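Local coordinates for protein member of s1p family of ribosomal proteins (Pyrococcus furiosus, PDB 5YH1) that binds manganese in its DHH domain, the part present here, and probably acts as an exonuclease on nucleic acid, at residues Arg167-Ile170 and Lys174-Val177; Glu143-Tyr148 and Asp178-Val183. All coordinates share one frame; numbering follows the deposited sequence.

Contact 1 (Arg167-Ile170 and Lys174-Val177); sequences RDWI and KAKV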
loop_
_atom_site.group_PDB
_atom_site.type_symbol
_atom_site.label_atom_id
_atom_site.label_comp_id
_atom_site.label_asym_id
_atom_site.label_seq_id
_atom_site.Cartn_x
_atom_site.Cartn_y
_atom_site.Cartn_z
ATOM N N ARG A 167 -9.697 18.083 -25.579
ATOM C CA ARG A 167 -10.491 17.282 -26.524
ATOM C C ARG A 167 -11.932 17.758 -26.741
ATOM O O ARG A 167 -12.290 18.089 -27.868
ATOM C CB ARG A 167 -10.490 15.792 -26.161
ATOM C CG ARG A 167 -9.199 15.065 -26.493
ATOM C CD ARG A 167 -9.396 13.562 -26.405
ATOM N NE ARG A 167 -8.166 12.844 -26.718
ATOM N N ASP A 168 -12.753 17.770 -25.689
ATOM C CA ASP A 168 -14.185 18.077 -25.824
ATOM C C ASP A 168 -14.425 19.583 -25.829
ATOM O O ASP A 168 -14.709 20.185 -24.795
ATOM C CB ASP A 168 -14.986 17.419 -24.691
ATOM C CG ASP A 168 -14.981 15.904 -24.773
ATOM O OD1 ASP A 168 -15.162 15.375 -25.884
ATOM O OD2 ASP A 168 -14.809 15.228 -23.733
ATOM N N TRP A 169 -14.308 20.195 -26.999
ATOM C CA TRP A 169 -14.459 21.644 -27.110
ATOM C C TRP A 169 -15.929 22.035 -27.208
ATOM O O TRP A 169 -16.694 21.407 -27.930
ATOM C CB TRP A 169 -13.655 22.173 -28.305
ATOM C CG TRP A 169 -12.193 21.938 -28.109
ATOM C CD1 TRP A 169 -11.468 20.882 -28.568
ATOM C CD2 TRP A 169 -11.294 22.742 -27.344
ATOM N NE1 TRP A 169 -10.162 20.986 -28.152
ATOM C CE2 TRP A 169 -10.029 22.124 -27.400
ATOM C CE3 TRP A 169 -11.434 23.926 -26.619
ATOM C CZ2 TRP A 169 -8.904 22.658 -26.766
ATOM C CZ3 TRP A 169 -10.324 24.457 -25.989
ATOM C CH2 TRP A 169 -9.067 23.819 -26.068
ATOM N N ILE A 170 -16.321 23.047 -26.440
ATOM C CA ILE A 170 -17.684 23.583 -26.497
ATOM C C ILE A 170 -17.727 24.912 -27.254
ATOM O O ILE A 170 -18.779 25.307 -27.743
ATOM C CB ILE A 170 -18.328 23.734 -25.096
ATOM C CG1 ILE A 170 -17.468 24.595 -24.165
ATOM C CG2 ILE A 170 -18.570 22.364 -24.472
ATOM C CD1 ILE A 170 -18.116 24.859 -22.823
ATOM N N LYS A 174 -12.940 27.295 -25.368
ATOM C CA LYS A 174 -13.492 26.715 -24.147
ATOM C C LYS A 174 -13.818 25.235 -24.314
ATOM O O LYS A 174 -14.458 24.834 -25.291
ATOM C CB LYS A 174 -14.736 27.477 -23.692
ATOM C CG LYS A 174 -15.089 27.203 -22.241
ATOM C CD LYS A 174 -16.201 28.097 -21.718
ATOM C CE LYS A 174 -16.345 27.934 -20.210
ATOM N NZ LYS A 174 -17.624 28.495 -19.697
ATOM N N ALA A 175 -13.360 24.431 -23.355
ATOM C CA ALA A 175 -13.622 23.000 -23.346
ATOM C C ALA A 175 -14.561 22.640 -22.211
ATOM O O ALA A 175 -14.771 23.427 -21.291
ATOM C CB ALA A 175 -12.323 22.227 -23.204
ATOM N N LYS A 176 -15.092 21.427 -22.277
ATOM C CA LYS A 176 -16.033 20.926 -21.282
ATOM C C LYS A 176 -15.479 21.023 -19.858
ATOM O O LYS A 176 -16.169 21.493 -18.950
ATOM C CB LYS A 176 -16.407 19.480 -21.602
ATOM C CG LYS A 176 -17.607 18.978 -20.820
ATOM C CD LYS A 176 -17.931 17.530 -21.157
ATOM C CE LYS A 176 -19.187 17.074 -20.423
ATOM N NZ LYS A 176 -19.271 15.588 -20.349
ATOM N N VAL A 177 -14.221 20.615 -19.676
ATOM C CA VAL A 177 -13.589 20.633 -18.355
ATOM C C VAL A 177 -13.540 22.034 -17.750
ATOM O O VAL A 177 -13.536 22.170 -16.527
ATOM C CB VAL A 177 -12.150 20.045 -18.391
ATOM C CG1 VAL A 177 -11.189 20.990 -19.110
ATOM C CG2 VAL A 177 -11.649 19.743 -16.985
#
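Trp169 lays its indole over the methyl group of Ala175, a CH-pi contact in which Ala175 CB stands 4.2 Å from the centroid of the six-membered ring of Trp169, towards the rim of that face. With CG anti to the carbonyl carbon (chi1 -63°), the ring is carried along the neighbouring strand, and Trp169 CE3 comes within 3.4 Å of Lys174 O. Alanine suits its place because a methyl is small enough to sit under the ring, 3.9 Å from Trp169 CE3, with CA of Trp169 and CA of Ala175 only 4.1 Å apart. Arg192 makes a cation-pi contact with the same indole.

The two backbones form a short antiparallel hairpin in which Trp169 and Ala175 are a non-hydrogen-bonded pair. A bond lies on either side of this pair: Ile170 N donates to Lys174 O at 2.8 Å, and Lys176 N to Asp168 O at 2.8 Å.

On the solvent-exposed side, Ile170 CD1 crosses the extended chain of Lys174, 3.9 Å from its CG. Asp168 OD2 is hydrogen-bonded with Thr142 OG1, outside the hairpin, rather than with Lys176 NZ, 5.6 Å away. Replacing Trp169 by an alanine would probably leave the Ala175 methyl without its aromatic cover and Arg192 without its mate.

Two backbone bonds thus hold the strands in register, Ala175 N turns to Asp178 OD2, and the indole over Ala175 with Ile170 along Lys174 adds apolar contact.

Contact 2 (Glu143-Tyr148 and Asp178-Val183); sequences EDIPAY and DEYVDV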
loop_
_atom_site.group_PDB
_atom_site.type_symbol
_atom_site.label_atom_id
_atom_site.label_comp_id
_atom_site.label_asym_id
_atom_site.label_seq_id
_atom_site.Cartn_x
_atom_site.Cartn_y
_atom_site.Cartn_z
ATOM N N GLU A 143 -11.476 13.433 -18.323
ATOM C CA GLU A 143 -11.239 12.381 -17.318
ATOM C C GLU A 143 -11.040 12.954 -15.907
ATOM O O GLU A 143 -11.099 12.219 -14.921
ATOM C CB GLU A 143 -10.024 11.521 -17.698
ATOM C CG GLU A 143 -10.297 10.472 -18.767
ATOM C CD GLU A 143 -10.665 11.069 -20.120
ATOM O OE1 GLU A 143 -11.661 10.605 -20.718
ATOM O OE2 GLU A 143 -9.980 12.012 -20.585
ATOM N N ASP A 144 -10.793 14.257 -15.819
ATOM C CA ASP A 144 -10.614 14.925 -14.540
ATOM C C ASP A 144 -11.919 15.438 -13.917
ATOM O O ASP A 144 -11.940 15.777 -12.733
ATOM C CB ASP A 144 -9.622 16.069 -14.701
ATOM C CG ASP A 144 -8.264 15.582 -15.185
ATOM O OD1 ASP A 144 -7.574 14.919 -14.386
ATOM O OD2 ASP A 144 -7.904 15.840 -16.354
ATOM N N ILE A 145 -12.999 15.472 -14.701
ATOM C CA ILE A 145 -14.272 16.062 -14.250
ATOM C C ILE A 145 -14.887 15.383 -13.003
ATOM O O ILE A 145 -15.356 16.069 -12.080
ATOM C CB ILE A 145 -15.271 16.139 -15.425
ATOM C CG1 ILE A 145 -14.811 17.247 -16.387
ATOM C CG2 ILE A 145 -16.687 16.418 -14.930
ATOM C CD1 ILE A 145 -15.618 17.374 -17.663
ATOM N N PRO A 146 -14.880 14.045 -12.951
ATOM C CA PRO A 146 -15.397 13.389 -11.736
ATOM C C PRO A 146 -14.767 13.900 -10.443
ATOM O O PRO A 146 -15.468 14.115 -9.462
ATOM C CB PRO A 146 -15.060 11.920 -11.971
ATOM C CG PRO A 146 -15.103 11.773 -13.464
ATOM C CD PRO A 146 -14.593 13.073 -14.024
ATOM N N ALA A 147 -13.454 14.118 -10.451
ATOM C CA ALA A 147 -12.769 14.690 -9.292
ATOM C C ALA A 147 -13.265 16.092 -8.987
ATOM O O ALA A 147 -13.445 16.463 -7.824
ATOM C CB ALA A 147 -11.261 14.708 -9.524
ATOM N N TYR A 148 -13.486 16.880 -10.034
ATOM C CA TYR A 148 -13.909 18.266 -9.860
ATOM C C TYR A 148 -15.361 18.360 -9.372
ATOM O O TYR A 148 -15.684 19.231 -8.578
ATOM C CB TYR A 148 -13.709 19.077 -11.147
ATOM C CG TYR A 148 -12.275 19.136 -11.659
ATOM C CD1 TYR A 148 -11.185 19.107 -10.789
ATOM C CD2 TYR A 148 -12.017 19.239 -13.018
ATOM C CE1 TYR A 148 -9.891 19.172 -11.266
ATOM C CE2 TYR A 148 -10.724 19.299 -13.504
ATOM C CZ TYR A 148 -9.666 19.269 -12.625
ATOM O OH TYR A 148 -8.388 19.334 -13.116
ATOM N N ASP A 178 -13.501 23.069 -18.596
ATOM C CA ASP A 178 -13.357 24.454 -18.111
ATOM C C ASP A 178 -14.529 24.927 -17.250
ATOM O O ASP A 178 -14.363 25.811 -16.404
ATOM C CB ASP A 178 -13.161 25.437 -19.272
ATOM C CG ASP A 178 -11.821 25.264 -19.969
ATOM O OD1 ASP A 178 -10.797 25.094 -19.285
ATOM O OD2 ASP A 178 -11.791 25.297 -21.209
ATOM N N GLU A 179 -15.703 24.335 -17.450
ATOM C CA GLU A 179 -16.868 24.668 -16.614
ATOM C C GLU A 179 -16.710 24.220 -15.161
ATOM O O GLU A 179 -17.423 24.710 -14.292
ATOM C CB GLU A 179 -18.139 24.060 -17.197
ATOM C CG GLU A 179 -18.511 24.633 -18.555
ATOM C CD GLU A 179 -19.634 23.866 -19.241
ATOM O OE1 GLU A 179 -19.634 22.612 -19.206
ATOM O OE2 GLU A 179 -20.512 24.526 -19.830
ATOM N N TYR A 180 -15.777 23.307 -14.889
ATOM C CA TYR A 180 -15.601 22.781 -13.537
ATOM C C TYR A 180 -14.386 23.345 -12.808
ATOM O O TYR A 180 -14.161 22.999 -11.654
ATOM C CB TYR A 180 -15.513 21.259 -13.578
ATOM C CG TYR A 180 -16.741 20.620 -14.162
ATOM C CD1 TYR A 180 -17.810 20.250 -13.351
ATOM C CD2 TYR A 180 -16.845 20.405 -15.527
ATOM C CE1 TYR A 180 -18.947 19.668 -13.888
ATOM C CE2 TYR A 180 -17.978 19.826 -16.077
ATOM C CZ TYR A 180 -19.021 19.458 -15.250
ATOM O OH TYR A 180 -20.130 18.879 -15.802
ATOM N N VAL A 181 -13.603 24.199 -13.469
ATOM C CA VAL A 181 -12.426 24.806 -12.841
ATOM C C VAL A 181 -12.429 26.320 -13.024
ATOM O O VAL A 181 -13.040 26.833 -13.955
ATOM C CB VAL A 181 -11.104 24.209 -13.379
ATOM C CG1 VAL A 181 -11.078 22.695 -13.178
ATOM C CG2 VAL A 181 -10.876 24.563 -14.841
ATOM N N ASP A 182 -11.717 27.014 -12.144
ATOM C CA ASP A 182 -11.753 28.473 -12.073
ATOM C C ASP A 182 -10.766 29.168 -13.013
ATOM O O ASP A 182 -11.036 30.264 -13.503
ATOM C CB ASP A 182 -11.517 28.914 -10.628
ATOM C CG ASP A 182 -12.623 28.426 -9.690
ATOM O OD1 ASP A 182 -13.589 29.183 -9.520
ATOM O OD2 ASP A 182 -12.565 27.277 -9.189
ATOM N N VAL A 183 -9.608 28.561 -13.230
ATOM C CA VAL A 183 -8.710 29.017 -14.291
ATOM C C VAL A 183 -7.920 27.834 -14.832
ATOM O O VAL A 183 -7.395 27.010 -14.065
ATOM C CB VAL A 183 -7.766 30.148 -13.838
ATOM C CG1 VAL A 183 -6.799 29.674 -12.770
ATOM C CG2 VAL A 183 -7.001 30.716 -15.033
#
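Val181 presses CG1 onto one face of the Tyr148 ring, 3.6 Å from its centroid and 20° off the normal, with Tyr148 CE2 the closest carbon to Val181 CG1 at 3.4 Å. The opposite face of the same ring lies against the backbone oxygen of Asp144, one turn earlier in the chain. This is the tight part of the contact, a buried ring packed on both faces. Tyr148 and Val181 also touch Ile158 and Val160 of strand 158-161, which places them between helix 145-152 and the parallel sheet. Tyrosine suits the position because its flat ring lies between the Val181 methyl and the Asp144 carbonyl, while its hydroxyl donates to Gly139 O.

The looser part rests on Tyr180, which is partly exposed and has a single face contact with the other segment. Its CB meets Tyr148 CB at 3.7 Å, and its ring, with CG anti to the carbonyl carbon (chi1 -60°), lies against Ile145. There Ile145 CG2 stands over the ring centre, 3.8 Å from the Tyr180 centroid and only 12° off the normal, while Ile145 CD1 comes nearest to Tyr180 CE2, at 3.8 Å. The branched isoleucine thus meets the ring with two methyls, and the two side chains cross at about a right angle.

No hydrogen bond joins the two segments, so between them the contact is made by dispersion and CH-pi interactions, with methyl groups meeting aromatic faces. Charge enters just beyond, where Asp182 OD2 forms a salt bridge with Lys152 NZ farther along the helix.

In the fold
Segments 167-170, 174-177 and 178-183 belong to one excursion of the chain between strands 158-161 and 183-185 of the parallel sheet, and contact 2 brings its end back to helix 145-152, which precedes strand 158-161. The chain runs directly from Val177 of contact 1 into Asp178 of contact 2, where Asp178 OD2 accepts the bond from Ala175 N. Their centres lie 11 Å apart, and Val177 CG2 packs on Tyr148 CE2 at 3.6 Å. Neither contact supplies a manganese ligand; those are Asp67, Asp137, His163 and Asp229. Both are nevertheless near the site, with the side chain of Trp169 about 11 Å from that of His163 and the side chain of Tyr148 about 11 Å from that of Asp137.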